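Local coordinates for YkuI protein (Bacillus subtilis, PDB 2BAS) that carries an EAL domain, binds the second messenger cyclic di-GMP and may hydrolyse it, as EAL phosphodiesterases do, at residues Y300-Q305 with E327-C332; Y393-T398 with F416-Y421. All blocks are in the same frame, centred on the assembly; numbering follows the deposited sequence.

How the contacts relate
Contact 1 closes before contact 2 opens along the chain; both lie within the EAL-associated signalling domain, and their centres lie about 16 Å apart. Contact 1 joins the long helix 271-311 to the end of helix 318-328. Contact 2 lies on the six-stranded antiparallel sheet, where strand 401-409 separates strands 388-394 and 413-419. Strand 413-419 connects the two: Ile417 turns one way, onto Val303 and Leu329 of contact 1, while Asp418 turns the opposite way, to Tyr393 and Asp395. Helices thus pack on one face of the sheet, and the other carries the acidic pair bound by Arg335, an arrangement consistent with a PAS-like fold.

Contact 1 (Y300-Q305 with E327-C332); sequences YKRVHQ and EELTDC
Arg302 NH2 reaches Glu328 OE1 at 2.7 Å, the one salt bridge of the contact; the N-H...O angle is only 127°, so the hydrogen bond is weak although the charges pair. OE1 sits at the edge of the guanidinium and in its plane, whereas the carboxylate itself is turned 72° from that plane, so a single oxygen is engaged. Arg302 has CG opposite the backbone N (chi1 179°), then bends at chi2, which directs the guanidinium towards Glu328. Leu329 slides past it in the reverse direction, its CD2 lying over a guanidinium face and 4.1 Å from Arg302 CG. Here helix 318-328 ends, and Leu329, the first residue beyond it, turns its other methyl inward: CD1 meets Val303 CG2 at 3.8 Å, the two side chains crossing near a right angle. Val303 and Leu329 both also rest on Ile417, so helix 271-311 and this helix end pack together on strand 413-419 of the antiparallel sheet. Replacing Arg302 by an alanine removes the guanidinium and CG, and is likely to leave Glu328 without its charged mate and Leu329 CD2 without its aliphatic neighbour. Cys332 N closes a turn onto Leu329 O, and Cys332 SG is linked to beta-mercaptoethanol.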
loop_
_atom_site.group_PDB
_atom_site.type_symbol
_atom_site.label_atom_id
_atom_site.label_comp_id
_atom_site.label_asym_id
_atom_site.label_seq_id
_atom_site.Cartn_x
_atom_site.Cartn_y
_atom_site.Cartn_z
ATOM N N TYR A 300 21.392 -12.925 16.463
ATOM C CA TYR A 300 20.966 -14.301 16.664
ATOM C C TYR A 300 21.916 -15.056 17.587
ATOM O O TYR A 300 21.473 -15.844 18.424
ATOM C CB TYR A 300 20.825 -15.047 15.323
ATOM C CG TYR A 300 20.595 -16.537 15.472
ATOM C CD1 TYR A 300 19.378 -17.029 15.942
ATOM C CD2 TYR A 300 21.594 -17.457 15.155
ATOM C CE1 TYR A 300 19.159 -18.408 16.092
ATOM C CE2 TYR A 300 21.383 -18.829 15.298
ATOM C CZ TYR A 300 20.163 -19.292 15.775
ATOM O OH TYR A 300 19.931 -20.641 15.928
ATOM N N LYS A 301 23.215 -14.823 17.429
ATOM C CA LYS A 301 24.214 -15.524 18.240
ATOM C C LYS A 301 24.095 -15.119 19.706
ATOM O O LYS A 301 24.159 -15.978 20.595
ATOM C CB LYS A 301 25.642 -15.300 17.728
ATOM C CG LYS A 301 25.838 -15.638 16.264
ATOM C CD LYS A 301 27.274 -16.080 15.959
ATOM C CE LYS A 301 27.684 -15.735 14.521
ATOM N NZ LYS A 301 26.608 -15.972 13.509
ATOM N N ARG A 302 23.895 -13.821 19.944
ATOM C CA ARG A 302 23.747 -13.302 21.301
ATOM C C ARG A 302 22.549 -13.951 21.998
ATOM O O ARG A 302 22.672 -14.464 23.117
ATOM C CB ARG A 302 23.641 -11.770 21.305
ATOM C CG ARG A 302 23.456 -11.145 22.674
ATOM C CD ARG A 302 24.772 -11.006 23.401
ATOM N NE ARG A 302 24.604 -10.718 24.827
ATOM C CZ ARG A 302 24.497 -11.649 25.780
ATOM N NH1 ARG A 302 24.524 -12.947 25.471
ATOM N NH2 ARG A 302 24.355 -11.280 27.047
ATOM N N VAL A 303 21.409 -13.963 21.318
ATOM C CA VAL A 303 20.186 -14.547 21.860
ATOM C C VAL A 303 20.296 -16.066 22.060
ATOM O O VAL A 303 19.836 -16.586 23.073
ATOM C CB VAL A 303 18.959 -14.146 21.007
ATOM C CG1 VAL A 303 17.699 -14.948 21.386
ATOM C CG2 VAL A 303 18.714 -12.621 21.132
ATOM N N HIS A 304 20.919 -16.767 21.117
ATOM C CA HIS A 304 21.114 -18.210 21.230
ATOM C C HIS A 304 21.939 -18.568 22.490
ATOM O O HIS A 304 21.591 -19.508 23.219
ATOM C CB HIS A 304 21.767 -18.750 19.952
ATOM C CG HIS A 304 21.831 -20.242 19.877
ATOM N ND1 HIS A 304 20.721 -21.025 19.629
ATOM C CD2 HIS A 304 22.872 -21.098 20.011
ATOM C CE1 HIS A 304 21.077 -22.298 19.618
ATOM N NE2 HIS A 304 22.377 -22.370 19.842
ATOM N N GLN A 305 23.017 -17.825 22.750
ATOM C CA GLN A 305 23.792 -18.014 23.982
ATOM C C GLN A 305 22.919 -17.807 25.208
ATOM O O GLN A 305 22.871 -18.661 26.084
ATOM C CB GLN A 305 24.936 -17.029 24.073
ATOM C CG GLN A 305 26.094 -17.313 23.182
ATOM C CD GLN A 305 27.229 -16.343 23.433
ATOM O OE1 GLN A 305 28.330 -16.749 23.813
ATOM N NE2 GLN A 305 26.960 -15.046 23.244
ATOM N N GLU A 327 16.528 -9.151 31.567
ATOM C CA GLU A 327 17.668 -8.589 32.276
ATOM C C GLU A 327 18.992 -8.871 31.579
ATOM O O GLU A 327 19.878 -8.018 31.559
ATOM C CB GLU A 327 17.698 -9.080 33.729
ATOM C CG GLU A 327 16.567 -8.516 34.604
ATOM C CD GLU A 327 16.701 -7.013 34.904
ATOM O OE1 GLU A 327 17.534 -6.308 34.276
ATOM O OE2 GLU A 327 15.957 -6.528 35.780
ATOM N N GLU A 328 19.123 -10.062 31.004
ATOM C CA GLU A 328 20.310 -10.424 30.234
ATOM C C GLU A 328 20.412 -9.573 28.961
ATOM O O GLU A 328 21.505 -9.167 28.564
ATOM C CB GLU A 328 20.276 -11.912 29.875
ATOM C CG GLU A 328 21.531 -12.427 29.183
ATOM C CD GLU A 328 22.763 -12.341 30.062
ATOM O OE1 GLU A 328 23.745 -11.708 29.628
ATOM O OE2 GLU A 328 22.747 -12.891 31.189
ATOM N N LEU A 329 19.270 -9.303 28.335
ATOM C CA LEU A 329 19.228 -8.478 27.132
ATOM C C LEU A 329 18.770 -7.035 27.405
ATOM O O LEU A 329 18.350 -6.319 26.488
ATOM C CB LEU A 329 18.331 -9.138 26.065
ATOM C CG LEU A 329 18.744 -10.501 25.490
ATOM C CD1 LEU A 329 17.851 -10.860 24.340
ATOM C CD2 LEU A 329 20.195 -10.542 25.033
ATOM N N THR A 330 18.891 -6.594 28.656
ATOM C CA THR A 330 18.348 -5.286 29.063
ATOM C C THR A 330 18.682 -4.100 28.153
ATOM O O THR A 330 17.843 -3.212 27.959
ATOM C CB THR A 330 18.683 -4.929 30.531
ATOM O OG1 THR A 330 17.960 -3.748 30.898
ATOM C CG2 THR A 330 20.179 -4.686 30.731
ATOM N N ASP A 331 19.888 -4.108 27.587
ATOM C CA ASP A 331 20.378 -2.985 26.778
ATOM C C ASP A 331 19.815 -2.907 25.348
ATOM O O ASP A 331 19.879 -1.852 24.727
ATOM C CB ASP A 331 21.916 -2.934 26.799
ATOM C CG ASP A 331 22.468 -2.425 28.145
ATOM O OD1 ASP A 331 21.720 -1.720 28.858
ATOM O OD2 ASP A 331 23.642 -2.712 28.497
ATOM N N CYS A 332 19.232 -3.998 24.844
ATOM C CA CYS A 332 18.724 -4.004 23.467
ATOM C C CYS A 332 17.264 -4.396 23.276
ATOM O O CYS A 332 16.851 -4.700 22.159
ATOM C CB CYS A 332 19.608 -4.874 22.568
ATOM S SG CYS A 332 19.779 -6.585 23.104
#

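Contact 2 (Y393-T398 with F416-Y421); sequences YSDLET and FIDLPY
Tyr393 and Asp418 cross at about a right angle, the planes of the phenol ring and the carboxylate 86° apart. Their closest atoms, Tyr393 OH and Asp418 OD1, are 4.1 Å apart, too far for a direct bond; Thr404 OG1, on the intervening strand 401-409, hydrogen-bonds to both. With its CG lodged between the backbone N and the carbonyl carbon (chi1 75°), Tyr393 swings its ring end in towards strand 413-419. Its OH also takes Arg371 NH2, and its ring meets Arg224 of the second subunit in a cation-pi contact. Asp395, just beyond the strand, aims its side chain at 416-421, bringing its OD2 within 4.4 Å of Asp418 OD2. These like charges are probably tolerated because Arg335 NH2 makes a salt bridge to each. The other oxygen of Asp395 faces its own chain: OD1 receives Thr398 N at 2.7 Å, an almost straight bond (173°) running close to the C-O direction, and Thr398 OG1 at 3.0 Å from above the carboxylate plane. Two donors so hold the carboxylate in place. The bond from Thr398 N makes this an Asx motif, where the chain leaves the outermost strand 388-394 of a six-stranded antiparallel sheet, consistent with a PAS-like fold.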
loop_
_atom_site.group_PDB
_atom_site.type_symbol
_atom_site.label_atom_id
_atom_site.label_comp_id
_atom_site.label_asym_id
_atom_site.label_seq_id
_atom_site.Cartn_x
_atom_site.Cartn_y
_atom_site.Cartn_z
ATOM N N TYR A 393 8.824 -1.074 11.625
ATOM C CA TYR A 393 7.408 -0.779 11.734
ATOM C C TYR A 393 7.114 -0.033 13.038
ATOM O O TYR A 393 7.946 0.009 13.943
ATOM C CB TYR A 393 6.603 -2.058 11.608
ATOM C CG TYR A 393 6.638 -2.944 12.824
ATOM C CD1 TYR A 393 5.594 -2.912 13.758
ATOM C CD2 TYR A 393 7.687 -3.832 13.031
ATOM C CE1 TYR A 393 5.603 -3.734 14.881
ATOM C CE2 TYR A 393 7.700 -4.677 14.154
ATOM C CZ TYR A 393 6.653 -4.612 15.071
ATOM O OH TYR A 393 6.653 -5.413 16.185
ATOM N N SER A 394 5.931 0.556 13.141
ATOM C CA SER A 394 5.606 1.406 14.294
ATOM C C SER A 394 4.946 0.640 15.462
ATOM O O SER A 394 3.917 -0.020 15.280
ATOM C CB SER A 394 4.729 2.553 13.822
ATOM O OG SER A 394 4.400 3.403 14.895
ATOM N N ASP A 395 5.532 0.719 16.655
ATOM C CA ASP A 395 4.959 0.011 17.814
ATOM C C ASP A 395 3.652 0.667 18.241
ATOM O O ASP A 395 3.629 1.862 18.527
ATOM C CB ASP A 395 5.931 0.008 18.990
ATOM C CG ASP A 395 5.385 -0.733 20.195
ATOM O OD1 ASP A 395 4.934 -0.051 21.125
ATOM O OD2 ASP A 395 5.388 -1.985 20.212
ATOM N N LEU A 396 2.569 -0.106 18.294
ATOM C CA LEU A 396 1.243 0.466 18.597
ATOM C C LEU A 396 1.098 1.101 19.972
ATOM O O LEU A 396 0.371 2.087 20.122
ATOM C CB LEU A 396 0.114 -0.532 18.346
ATOM C CG LEU A 396 -0.568 -0.434 16.976
ATOM C CD1 LEU A 396 -1.746 -1.399 16.908
ATOM C CD2 LEU A 396 -1.044 0.990 16.671
ATOM N N GLU A 397 1.804 0.558 20.960
ATOM C CA GLU A 397 1.724 1.091 22.316
ATOM C C GLU A 397 2.627 2.300 22.514
ATOM O O GLU A 397 2.151 3.359 22.913
ATOM C CB GLU A 397 2.004 0.008 23.370
ATOM C CG GLU A 397 0.942 -1.096 23.394
ATOM C CD GLU A 397 1.279 -2.276 24.320
ATOM O OE1 GLU A 397 2.410 -2.336 24.866
ATOM O OE2 GLU A 397 0.393 -3.150 24.499
ATOM N N THR A 398 3.917 2.152 22.224
ATOM C CA THR A 398 4.888 3.215 22.509
ATOM C C THR A 398 4.871 4.368 21.505
ATOM O O THR A 398 5.096 5.526 21.881
ATOM C CB THR A 398 6.332 2.685 22.707
ATOM O OG1 THR A 398 6.865 2.220 21.464
ATOM C CG2 THR A 398 6.361 1.556 23.727
ATOM N N PHE A 416 9.696 -13.644 21.068
ATOM C CA PHE A 416 9.663 -12.371 20.391
ATOM C C PHE A 416 10.317 -11.326 21.271
ATOM O O PHE A 416 10.006 -11.215 22.469
ATOM C CB PHE A 416 8.232 -12.016 20.020
ATOM C CG PHE A 416 7.585 -13.032 19.135
ATOM C CD1 PHE A 416 6.904 -14.120 19.682
ATOM C CD2 PHE A 416 7.692 -12.931 17.757
ATOM C CE1 PHE A 416 6.334 -15.082 18.878
ATOM C CE2 PHE A 416 7.124 -13.877 16.940
ATOM C CZ PHE A 416 6.439 -14.953 17.493
ATOM N N ILE A 417 11.274 -10.614 20.680
ATOM C CA ILE A 417 12.024 -9.568 21.360
ATOM C C ILE A 417 11.903 -8.283 20.549
ATOM O O ILE A 417 12.396 -8.215 19.427
ATOM C CB ILE A 417 13.498 -9.933 21.463
ATOM C CG1 ILE A 417 13.680 -11.260 22.209
ATOM C CG2 ILE A 417 14.251 -8.830 22.135
ATOM C CD1 ILE A 417 15.081 -11.848 22.071
ATOM N N ASP A 418 11.235 -7.278 21.109
ATOM C CA ASP A 418 11.068 -5.983 20.434
ATOM C C ASP A 418 12.244 -5.091 20.779
ATOM O O ASP A 418 12.620 -4.997 21.942
ATOM C CB ASP A 418 9.744 -5.320 20.846
ATOM C CG ASP A 418 8.509 -6.098 20.361
ATOM O OD1 ASP A 418 8.637 -6.938 19.431
ATOM O OD2 ASP A 418 7.405 -5.866 20.913
ATOM N N LEU A 419 12.834 -4.440 19.784
ATOM C CA LEU A 419 13.992 -3.569 20.047
ATOM C C LEU A 419 13.573 -2.096 20.040
ATOM O O LEU A 419 12.832 -1.667 19.158
ATOM C CB LEU A 419 15.123 -3.789 19.025
ATOM C CG LEU A 419 15.514 -5.145 18.433
ATOM C CD1 LEU A 419 16.967 -5.088 18.027
ATOM C CD2 LEU A 419 15.311 -6.310 19.364
ATOM N N PRO A 420 14.061 -1.307 21.014
ATOM C CA PRO A 420 13.648 0.092 21.068
ATOM C C PRO A 420 14.336 0.895 19.985
ATOM O O PRO A 420 15.374 0.470 19.484
ATOM C CB PRO A 420 14.126 0.539 22.452
ATOM C CG PRO A 420 15.303 -0.328 22.757
ATOM C CD PRO A 420 15.027 -1.651 22.077
ATOM N N TYR A 421 13.758 2.032 19.616
ATOM C CA TYR A 421 14.398 2.957 18.666
ATOM C C TYR A 421 15.757 3.442 19.182
ATOM O O TYR A 421 16.666 3.693 18.389
ATOM C CB TYR A 421 13.480 4.170 18.379
ATOM C CG TYR A 421 13.972 5.134 17.301
ATOM C CD1 TYR A 421 14.632 6.294 17.642
ATOM C CD2 TYR A 421 13.751 4.877 15.948
ATOM C CE1 TYR A 421 15.081 7.179 16.662
ATOM C CE2 TYR A 421 14.187 5.754 14.961
ATOM C CZ TYR A 421 14.843 6.894 15.313
ATOM O OH TYR A 421 15.278 7.781 14.323
#